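Local coordinates for protein cycloalternan-forming enzyme (Listeria monocytogenes serovar 1/2a, PDB 5F7U) that belongs to glycoside hydrolase family 31, joining a TIM barrel to several beta domains, and binds glycans and magnesium ions, at residues Q49-K57 and T77-F86; V301-F309 and G555-P563. The protein carries 1 engineered substitution. All blocks are in the same frame, centred on the assembly; numbering follows the deposited sequence.

Contact 1 (Q49-K57 and T77-F86)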
loop_
_atom_site.group_PDB
_atom_site.type_symbol
_atom_site.label_atom_id
_atom_site.label_comp_id
_atom_site.label_asym_id
_atom_site.label_seq_id
_atom_site.Cartn_x
_atom_site.Cartn_y
_atom_site.Cartn_z
ATOM N N GLN A 49 -53.883 -17.351 7.699
ATOM C CA GLN A 49 -52.562 -17.741 8.191
ATOM C C GLN A 49 -52.357 -17.215 9.595
ATOM O O GLN A 49 -52.726 -16.080 9.888
ATOM C CB GLN A 49 -51.458 -17.211 7.272
ATOM C CG GLN A 49 -51.468 -17.866 5.901
ATOM C CD GLN A 49 -50.181 -17.661 5.113
ATOM O OE1 GLN A 49 -49.378 -16.763 5.399
ATOM N NE2 GLN A 49 -49.978 -18.508 4.107
ATOM N N ASP A 50 -51.782 -18.057 10.455
ATOM C CA ASP A 50 -51.349 -17.668 11.796
ATOM C C ASP A 50 -49.861 -17.910 11.916
ATOM O O ASP A 50 -49.358 -18.927 11.434
ATOM C CB ASP A 50 -52.071 -18.496 12.865
ATOM C CG ASP A 50 -53.562 -18.339 12.812
ATOM O OD1 ASP A 50 -54.059 -17.191 12.847
ATOM O OD2 ASP A 50 -54.251 -19.376 12.744
ATOM N N VAL A 51 -49.166 -16.957 12.537
ATOM C CA VAL A 51 -47.742 -17.085 12.817
ATOM C C VAL A 51 -47.544 -16.754 14.281
ATOM O O VAL A 51 -48.080 -15.758 14.793
ATOM C CB VAL A 51 -46.871 -16.165 11.913
ATOM C CG1 VAL A 51 -45.394 -16.224 12.305
ATOM C CG2 VAL A 51 -47.029 -16.583 10.463
ATOM N N TRP A 52 -46.800 -17.622 14.958
ATOM C CA TRP A 52 -46.590 -17.469 16.385
ATOM C C TRP A 52 -45.236 -18.013 16.799
ATOM O O TRP A 52 -44.541 -18.670 16.011
ATOM C CB TRP A 52 -47.729 -18.115 17.187
ATOM C CG TRP A 52 -47.726 -19.611 17.186
ATOM C CD1 TRP A 52 -47.210 -20.426 18.157
ATOM C CD2 TRP A 52 -48.253 -20.473 16.173
ATOM N NE1 TRP A 52 -47.397 -21.752 17.815
ATOM C CE2 TRP A 52 -48.037 -21.810 16.607
ATOM C CE3 TRP A 52 -48.906 -20.257 14.949
ATOM C CZ2 TRP A 52 -48.446 -22.926 15.853
ATOM C CZ3 TRP A 52 -49.304 -21.373 14.190
ATOM C CH2 TRP A 52 -49.071 -22.690 14.653
ATOM N N VAL A 53 -44.854 -17.707 18.035
ATOM C CA VAL A 53 -43.553 -18.104 18.549
ATOM C C VAL A 53 -43.786 -18.899 19.830
ATOM O O VAL A 53 -44.497 -18.441 20.725
ATOM C CB VAL A 53 -42.655 -16.888 18.834
ATOM C CG1 VAL A 53 -41.279 -17.339 19.331
ATOM C CG2 VAL A 53 -42.524 -16.026 17.579
ATOM N N GLU A 54 -43.191 -20.090 19.875
ATOM C CA GLU A 54 -43.161 -20.916 21.065
ATOM C C GLU A 54 -41.775 -20.813 21.677
ATOM O O GLU A 54 -40.771 -20.908 20.978
ATOM C CB GLU A 54 -43.505 -22.349 20.701
ATOM C CG GLU A 54 -44.929 -22.466 20.205
ATOM C CD GLU A 54 -45.334 -23.876 19.819
ATOM O OE1 GLU A 54 -44.544 -24.825 20.039
ATOM O OE2 GLU A 54 -46.462 -24.030 19.303
ATOM N N TRP A 55 -41.708 -20.592 22.987
ATOM C CA TRP A 55 -40.421 -20.185 23.564
ATOM C C TRP A 55 -40.311 -20.399 25.054
ATOM O O TRP A 55 -41.325 -20.561 25.742
ATOM C CB TRP A 55 -40.108 -18.720 23.197
ATOM C CG TRP A 55 -41.021 -17.667 23.774
ATOM C CD1 TRP A 55 -42.374 -17.533 23.579
ATOM C CD2 TRP A 55 -40.630 -16.581 24.605
ATOM N NE1 TRP A 55 -42.848 -16.442 24.259
ATOM C CE2 TRP A 55 -41.800 -15.821 24.881
ATOM C CE3 TRP A 55 -39.400 -16.156 25.131
ATOM C CZ2 TRP A 55 -41.782 -14.673 25.689
ATOM C CZ3 TRP A 55 -39.377 -15.012 25.939
ATOM C CH2 TRP A 55 -40.563 -14.280 26.202
ATOM N N THR A 56 -39.066 -20.438 25.518
ATOM C CA THR A 56 -38.747 -20.563 26.941
ATOM C C THR A 56 -37.805 -19.439 27.339
ATOM O O THR A 56 -37.030 -18.936 26.513
ATOM C CB THR A 56 -38.090 -21.920 27.293
ATOM O OG1 THR A 56 -36.887 -22.078 26.535
ATOM C CG2 THR A 56 -39.024 -23.092 27.005
ATOM N N LYS A 57 -37.888 -19.041 28.602
ATOM C CA LYS A 57 -36.954 -18.083 29.175
ATOM C C LYS A 57 -36.385 -18.745 30.403
ATOM O O LYS A 57 -37.142 -19.098 31.312
ATOM C CB LYS A 57 -37.662 -16.780 29.552
ATOM C CG LYS A 57 -36.780 -15.825 30.354
ATOM C CD LYS A 57 -37.342 -14.419 30.401
ATOM C CE LYS A 57 -38.492 -14.259 31.366
ATOM N NZ LYS A 57 -38.601 -12.806 31.666
ATOM N N THR A 77 -45.687 -13.414 2.749
ATOM C CA THR A 77 -46.066 -12.502 3.821
ATOM C C THR A 77 -44.940 -12.441 4.835
ATOM O O THR A 77 -44.318 -13.465 5.170
ATOM C CB THR A 77 -47.377 -12.952 4.505
ATOM O OG1 THR A 77 -48.397 -13.018 3.517
ATOM C CG2 THR A 77 -47.824 -11.933 5.575
ATOM N N TYR A 78 -44.690 -11.237 5.333
ATOM C CA TYR A 78 -43.650 -11.004 6.333
ATOM C C TYR A 78 -44.335 -10.528 7.587
ATOM O O TYR A 78 -45.281 -9.721 7.522
ATOM C CB TYR A 78 -42.610 -9.989 5.810
ATOM C CG TYR A 78 -41.825 -10.575 4.671
ATOM C CD1 TYR A 78 -42.294 -10.487 3.358
ATOM C CD2 TYR A 78 -40.618 -11.247 4.907
ATOM C CE1 TYR A 78 -41.588 -11.037 2.303
ATOM C CE2 TYR A 78 -39.907 -11.812 3.862
ATOM C CZ TYR A 78 -40.394 -11.706 2.575
ATOM O OH TYR A 78 -39.691 -12.282 1.547
ATOM N N TRP A 79 -43.886 -11.076 8.705
ATOM C CA TRP A 79 -44.505 -10.913 10.016
ATOM C C TRP A 79 -43.453 -10.494 11.046
ATOM O O TRP A 79 -42.274 -10.849 10.904
ATOM C CB TRP A 79 -45.085 -12.260 10.484
ATOM C CG TRP A 79 -45.969 -12.992 9.507
ATOM C CD1 TRP A 79 -45.575 -13.755 8.447
ATOM C CD2 TRP A 79 -47.404 -13.078 9.552
ATOM N NE1 TRP A 79 -46.673 -14.292 7.808
ATOM C CE2 TRP A 79 -47.807 -13.894 8.464
ATOM C CE3 TRP A 79 -48.390 -12.541 10.405
ATOM C CZ2 TRP A 79 -49.156 -14.178 8.188
ATOM C CZ3 TRP A 79 -49.741 -12.818 10.131
ATOM C CH2 TRP A 79 -50.107 -13.648 9.035
ATOM N N LYS A 80 -43.884 -9.744 12.066
ATOM C CA LYS A 80 -43.020 -9.367 13.185
ATOM C C LYS A 80 -43.568 -9.905 14.488
ATOM O O LYS A 80 -44.737 -9.658 14.827
ATOM C CB LYS A 80 -42.864 -7.841 13.298
ATOM C CG LYS A 80 -41.946 -7.246 12.258
ATOM C CD LYS A 80 -41.751 -5.753 12.508
ATOM C CE LYS A 80 -40.793 -5.147 11.482
ATOM N NZ LYS A 80 -39.367 -5.535 11.685
ATOM N N ALA A 81 -42.721 -10.638 15.205
ATOM C CA ALA A 81 -43.042 -11.125 16.550
ATOM C C ALA A 81 -42.171 -10.383 17.549
ATOM O O ALA A 81 -40.942 -10.350 17.391
ATOM C CB ALA A 81 -42.801 -12.621 16.640
ATOM N N ASP A 82 -42.808 -9.788 18.562
ATOM C CA ASP A 82 -42.098 -8.975 19.558
ATOM C C ASP A 82 -41.945 -9.764 20.850
ATOM O O ASP A 82 -42.931 -10.055 21.515
ATOM C CB ASP A 82 -42.861 -7.660 19.812
ATOM C CG ASP A 82 -42.105 -6.692 20.713
ATOM O OD1 ASP A 82 -40.962 -6.982 21.129
ATOM O OD2 ASP A 82 -42.664 -5.612 21.000
ATOM N N LEU A 83 -40.705 -10.127 21.196
ATOM C CA LEU A 83 -40.436 -10.897 22.406
ATOM C C LEU A 83 -40.284 -10.028 23.656
ATOM O O LEU A 83 -40.241 -10.543 24.782
ATOM C CB LEU A 83 -39.178 -11.766 22.230
ATOM C CG LEU A 83 -39.207 -12.885 21.185
ATOM C CD1 LEU A 83 -37.860 -13.597 21.182
ATOM C CD2 LEU A 83 -40.325 -13.885 21.449
ATOM N N GLY A 84 -40.211 -8.716 23.455
ATOM C CA GLY A 84 -39.933 -7.784 24.536
ATOM C C GLY A 84 -38.449 -7.686 24.850
ATOM O O GLY A 84 -37.591 -8.117 24.052
ATOM N N LYS A 85 -38.152 -7.111 26.014
ATOM C CA LYS A 85 -36.774 -6.879 26.479
ATOM C C LYS A 85 -36.395 -7.892 27.537
ATOM O O LYS A 85 -37.269 -8.467 28.192
ATOM C CB LYS A 85 -36.646 -5.511 27.150
ATOM C CG LYS A 85 -36.920 -4.307 26.286
ATOM C CD LYS A 85 -37.156 -3.123 27.214
ATOM C CE LYS A 85 -37.283 -1.829 26.429
ATOM N NZ LYS A 85 -37.812 -0.747 27.307
ATOM N N PHE A 86 -35.091 -8.065 27.746
ATOM C CA PHE A 86 -34.584 -9.063 28.672
ATOM C C PHE A 86 -33.495 -8.528 29.588
ATOM O O PHE A 86 -32.973 -7.425 29.377
ATOM C CB PHE A 86 -34.094 -10.287 27.884
ATOM C CG PHE A 86 -35.177 -10.937 27.100
ATOM C CD1 PHE A 86 -36.100 -11.772 27.730
ATOM C CD2 PHE A 86 -35.312 -10.683 25.725
ATOM C CE1 PHE A 86 -37.147 -12.350 27.005
ATOM C CE2 PHE A 86 -36.348 -11.260 24.998
ATOM C CZ PHE A 86 -37.261 -12.098 25.639
HETATM O O HOH W 1 -50.408 -14.544 4.116
#

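Contact 2 (V301-F309 and G555-P563)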
loop_
_atom_site.group_PDB
_atom_site.type_symbol
_atom_site.label_atom_id
_atom_site.label_comp_id
_atom_site.label_asym_id
_atom_site.label_seq_id
_atom_site.Cartn_x
_atom_site.Cartn_y
_atom_site.Cartn_z
ATOM N N VAL A 301 -4.688 -5.355 16.826
ATOM C CA VAL A 301 -5.608 -6.237 17.573
ATOM C C VAL A 301 -5.523 -7.578 16.862
ATOM O O VAL A 301 -5.936 -7.696 15.701
ATOM C CB VAL A 301 -7.053 -5.685 17.634
ATOM C CG1 VAL A 301 -8.018 -6.666 18.327
ATOM C CG2 VAL A 301 -7.076 -4.354 18.374
ATOM N N ASN A 302 -4.972 -8.563 17.569
ATOM C CA ASN A 302 -4.661 -9.868 17.005
ATOM C C ASN A 302 -5.873 -10.782 17.028
ATOM O O ASN A 302 -6.061 -11.560 17.971
ATOM C CB ASN A 302 -3.478 -10.507 17.757
ATOM C CG ASN A 302 -3.078 -11.861 17.172
ATOM O OD1 ASN A 302 -3.345 -12.145 16.006
ATOM N ND2 ASN A 302 -2.458 -12.705 17.993
ATOM N N SER A 303 -6.723 -10.632 16.017
ATOM C CA SER A 303 -7.905 -11.480 15.856
ATOM C C SER A 303 -8.422 -11.339 14.444
ATOM O O SER A 303 -8.390 -10.252 13.879
ATOM C CB SER A 303 -9.028 -11.010 16.792
ATOM O OG SER A 303 -10.157 -11.877 16.667
ATOM N N ASP A 304 -8.950 -12.435 13.913
ATOM C CA ASP A 304 -9.591 -12.404 12.608
ATOM C C ASP A 304 -11.065 -12.034 12.679
ATOM O O ASP A 304 -11.670 -11.797 11.636
ATOM C CB ASP A 304 -9.417 -13.758 11.896
ATOM C CG ASP A 304 -7.974 -14.007 11.474
ATOM O OD1 ASP A 304 -7.267 -13.013 11.218
ATOM O OD2 ASP A 304 -7.578 -15.189 11.395
ATOM N N PHE A 305 -11.645 -11.967 13.887
ATOM C CA PHE A 305 -13.050 -11.516 13.998
ATOM C C PHE A 305 -13.184 -10.062 13.542
ATOM O O PHE A 305 -12.226 -9.297 13.599
ATOM C CB PHE A 305 -13.562 -11.629 15.437
ATOM C CG PHE A 305 -13.833 -13.045 15.892
ATOM C CD1 PHE A 305 -15.007 -13.699 15.532
ATOM C CD2 PHE A 305 -12.933 -13.708 16.729
ATOM C CE1 PHE A 305 -15.258 -15.003 15.966
ATOM C CE2 PHE A 305 -13.189 -15.003 17.182
ATOM C CZ PHE A 305 -14.346 -15.664 16.788
ATOM N N HIS A 306 -14.377 -9.700 13.072
ATOM C CA HIS A 306 -14.671 -8.294 12.783
ATOM C C HIS A 306 -14.414 -7.412 14.017
ATOM O O HIS A 306 -14.772 -7.767 15.145
ATOM C CB HIS A 306 -16.123 -8.160 12.336
ATOM C CG HIS A 306 -16.647 -6.762 12.422
ATOM N ND1 HIS A 306 -17.533 -6.364 13.397
ATOM C CD2 HIS A 306 -16.393 -5.666 11.667
ATOM C CE1 HIS A 306 -17.812 -5.082 13.233
ATOM N NE2 HIS A 306 -17.135 -4.636 12.189
ATOM N N SER A 307 -13.782 -6.271 13.781
ATOM C CA SER A 307 -13.633 -5.241 14.799
ATOM C C SER A 307 -14.064 -3.892 14.203
ATOM O O SER A 307 -14.045 -3.691 12.961
ATOM C CB SER A 307 -12.185 -5.165 15.312
ATOM O OG SER A 307 -11.254 -5.012 14.240
ATOM N N GLN A 308 -14.479 -2.998 15.091
ATOM C CA GLN A 308 -14.736 -1.603 14.736
ATOM C C GLN A 308 -13.805 -0.704 15.528
ATOM O O GLN A 308 -13.766 -0.783 16.759
ATOM C CB GLN A 308 -16.205 -1.239 15.003
ATOM C CG GLN A 308 -16.590 0.156 14.507
ATOM C CD GLN A 308 -17.979 0.551 14.958
ATOM O OE1 GLN A 308 -18.227 0.735 16.132
ATOM N NE2 GLN A 308 -18.884 0.675 14.015
ATOM N N PHE A 309 -13.059 0.147 14.813
ATOM C CA PHE A 309 -12.189 1.143 15.433
ATOM C C PHE A 309 -12.892 2.491 15.383
ATOM O O PHE A 309 -13.143 3.042 14.301
ATOM C CB PHE A 309 -10.848 1.217 14.674
ATOM C CG PHE A 309 -9.931 0.054 14.947
ATOM C CD1 PHE A 309 -10.037 -1.151 14.212
ATOM C CD2 PHE A 309 -8.943 0.149 15.913
ATOM C CE1 PHE A 309 -9.182 -2.238 14.486
ATOM C CE2 PHE A 309 -8.069 -0.921 16.176
ATOM C CZ PHE A 309 -8.194 -2.119 15.471
ATOM N N GLY A 555 -18.047 -18.835 10.638
ATOM C CA GLY A 555 -18.083 -17.752 9.645
ATOM C C GLY A 555 -17.657 -16.396 10.165
ATOM O O GLY A 555 -17.092 -15.608 9.406
ATOM N N GLN A 556 -17.940 -16.092 11.428
ATOM C CA GLN A 556 -17.515 -14.800 11.987
ATOM C C GLN A 556 -16.007 -14.672 12.023
ATOM O O GLN A 556 -15.464 -13.617 11.702
ATOM C CB GLN A 556 -18.050 -14.606 13.396
ATOM C CG GLN A 556 -19.524 -14.282 13.411
ATOM C CD GLN A 556 -20.070 -14.397 14.809
ATOM O OE1 GLN A 556 -20.274 -15.501 15.306
ATOM N NE2 GLN A 556 -20.293 -13.265 15.459
ATOM N N GLU A 557 -15.350 -15.743 12.436
ATOM C CA GLU A 557 -13.903 -15.729 12.577
ATOM C C GLU A 557 -13.217 -15.824 11.221
ATOM O O GLU A 557 -12.142 -15.253 11.008
ATOM C CB GLU A 557 -13.452 -16.885 13.470
ATOM C CG GLU A 557 -12.053 -16.644 14.023
ATOM C CD GLU A 557 -11.674 -17.580 15.140
ATOM O OE1 GLU A 557 -12.422 -18.526 15.446
ATOM O OE2 GLU A 557 -10.588 -17.356 15.717
ATOM N N MET A 558 -13.843 -16.548 10.306
ATOM C CA MET A 558 -13.194 -16.894 9.050
ATOM C C MET A 558 -13.414 -15.919 7.914
ATOM O O MET A 558 -12.626 -15.949 6.964
ATOM C CB MET A 558 -13.589 -18.304 8.609
ATOM C CG MET A 558 -12.779 -19.398 9.298
ATOM S SD MET A 558 -11.007 -19.339 8.955
ATOM C CE MET A 558 -10.944 -19.498 7.162
ATOM N N ARG A 559 -14.443 -15.072 7.984
ATOM C CA ARG A 559 -14.688 -14.163 6.854
ATOM C C ARG A 559 -13.428 -13.370 6.434
ATOM O O ARG A 559 -13.067 -13.380 5.240
ATOM C CB ARG A 559 -15.866 -13.211 7.065
ATOM C CG ARG A 559 -16.006 -12.305 5.843
ATOM C CD ARG A 559 -17.237 -11.462 5.881
ATOM N NE ARG A 559 -17.271 -10.543 4.740
ATOM C CZ ARG A 559 -17.842 -10.785 3.567
ATOM N NH1 ARG A 559 -18.437 -11.965 3.296
ATOM N NH2 ARG A 559 -17.807 -9.828 2.635
ATOM N N ASN A 560 -12.755 -12.707 7.381
ATOM C CA ASN A 560 -11.595 -11.889 7.023
ATOM C C ASN A 560 -10.373 -12.734 6.649
ATOM O O ASN A 560 -9.552 -12.329 5.814
ATOM C CB ASN A 560 -11.227 -10.912 8.145
ATOM C CG ASN A 560 -12.285 -9.824 8.346
ATOM O OD1 ASN A 560 -13.153 -9.601 7.490
ATOM N ND2 ASN A 560 -12.198 -9.119 9.470
ATOM N N ARG A 561 -10.277 -13.904 7.272
ATOM C CA ARG A 561 -9.139 -14.816 7.091
ATOM C C ARG A 561 -9.173 -15.574 5.775
ATOM O O ARG A 561 -8.123 -15.807 5.158
ATOM C CB ARG A 561 -9.052 -15.787 8.290
ATOM C CG ARG A 561 -7.940 -16.855 8.222
ATOM C CD ARG A 561 -6.547 -16.290 7.936
ATOM N NE ARG A 561 -6.173 -15.233 8.876
ATOM C CZ ARG A 561 -5.147 -14.401 8.707
ATOM N NH1 ARG A 561 -4.382 -14.479 7.619
ATOM N NH2 ARG A 561 -4.900 -13.481 9.628
ATOM N N TYR A 562 -10.366 -15.989 5.367
ATOM C CA TYR A 562 -10.536 -16.810 4.163
ATOM C C TYR A 562 -9.763 -16.314 2.934
ATOM O O TYR A 562 -9.033 -17.112 2.316
ATOM C CB TYR A 562 -12.023 -16.996 3.838
ATOM C CG TYR A 562 -12.214 -17.933 2.664
ATOM C CD1 TYR A 562 -12.265 -19.325 2.857
ATOM C CD2 TYR A 562 -12.348 -17.435 1.359
ATOM C CE1 TYR A 562 -12.411 -20.181 1.777
ATOM C CE2 TYR A 562 -12.502 -18.293 0.268
ATOM C CZ TYR A 562 -12.543 -19.658 0.480
ATOM O OH TYR A 562 -12.697 -20.514 -0.592
ATOM N N PRO A 563 -9.905 -15.008 2.561
ATOM C CA PRO A 563 -9.159 -14.608 1.363
ATOM C C PRO A 563 -7.656 -14.823 1.449
ATOM O O PRO A 563 -7.042 -15.206 0.435
ATOM C CB PRO A 563 -9.496 -13.105 1.215
ATOM C CG PRO A 563 -10.037 -12.700 2.574
ATOM C CD PRO A 563 -10.795 -13.914 3.012
HETATM O O HOH W 2 -9.785 -8.935 11.227
HETATM O O HOH W 3 -13.739 -12.287 10.046
HETATM O O HOH W 4 -8.782 -15.039 15.107
HETATM O O HOH W 5 -16.609 -11.467 12.970
#

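Contact 1 (Q49-K57 and T77-F86)
Val51 CG2 sits over one face of the Trp79 indole, 3.5 Å from the centroid of its five-membered ring, a close CH-pi contact. The methyl reaches the ring because CG1 is the branch anti to the backbone N (chi1 175°), which turns CG2 beside that N. Thr77 CG2 covers the opposite face of the indole, so the ring is held between two methyl groups. Farther along, Val53 uses both branches: CG2 meets Ala81 CB at 3.5 Å, while CG1 touches Leu83 CD2. That same leucine methyl lies over the centre of the six-membered ring of Trp55, 4.2 Å from its centroid. Trp55 then meets Phe86 rim to rim, CZ3 to CZ 3.6 Å, with the planes at 79°, and Lys57 CD comes up to the edge of the phenyl ring. At the other end a water bridges the two segments, donating to Thr77 OG1 (2.6 Å) and weakly to Gln49 OE1. In the next shell, Thr77 OG1 also hydrogen-bonds Asn72 OD1, Thr42 hydrogen-bonds both Gln49 OE1 and Trp79 NE1, and Glu63 O takes the indole N-H of Trp55. No hydrogen bond joins the strands, whose axes are 8.0 Å apart at their closest and inclined by 30°. Apolar side chains meeting between two facing layers of strands are characteristic of a beta sandwich, consistent with the E-set (immunoglobulin-like) N-terminal domain.

Contact 2 (V301-F309 and G555-P563)
Arg561 grips Asp304 side-on, NE bonding OD2 and NH2 bonding OD1, each at 2.9 Å. This bidentate salt bridge ties the loop before strand 307-311 of the mutarotase-like beta domain to the first turns of helix 555-577 in the TIM-barrel domain. The NE bond is nearly straight (169°) and lies close to the guanidinium plane, yet reaches OD2 from above the carboxylate plane; NH2 meets OD1 on its syn side. The two flat groups are thus turned 53° against each other. Bends at chi2 and chi3 fold the arginine back, bringing NE to the aspartate.

Bridging waters extend the polar seam. One donates to both Asp304 O and Gln556 O and accepts from Asn560 N, serving a helix amide that lacks its bond to the preceding turn. Another links His306 N to Gln556 O, and a third runs from Asp304 N to Glu557 OE2. Asn560 adds direct ties to the beta domain side, bonding Val271 N through OD1 and Thr269 O through ND2.

Packing centres on Phe305, whose backbone N bonds Ser303 OG in an ST turn. The extended Glu557 chain lies across one face of its ring, with the carboxylate plane only 15° from that of the phenyl group. Gln556 CB meets the ring at its edge, near CE1 (3.8 Å), and Glu557 CG stands over the face, 3.9 Å from the centroid.

Overall arrangement
The contacts follow one another along the chain, contact 1 closing before contact 2 opens, and they do not touch: their centres are 32 Å apart and their nearest atoms about 18 Å. Contact 1 lies far out, about 49 Å from the centre of the chain, and packs strands 49-57 and 76-84 within the N-terminal beta domain. Contact 2, about 20 Å from that centre, instead joins two domains, bringing residues 301-309 of the mutarotase-like region against helix 555-577 of the barrel, across 245 intervening residues. One therefore lies within a single peripheral domain, whereas the other is part of the interface between a beta domain and the TIM barrel.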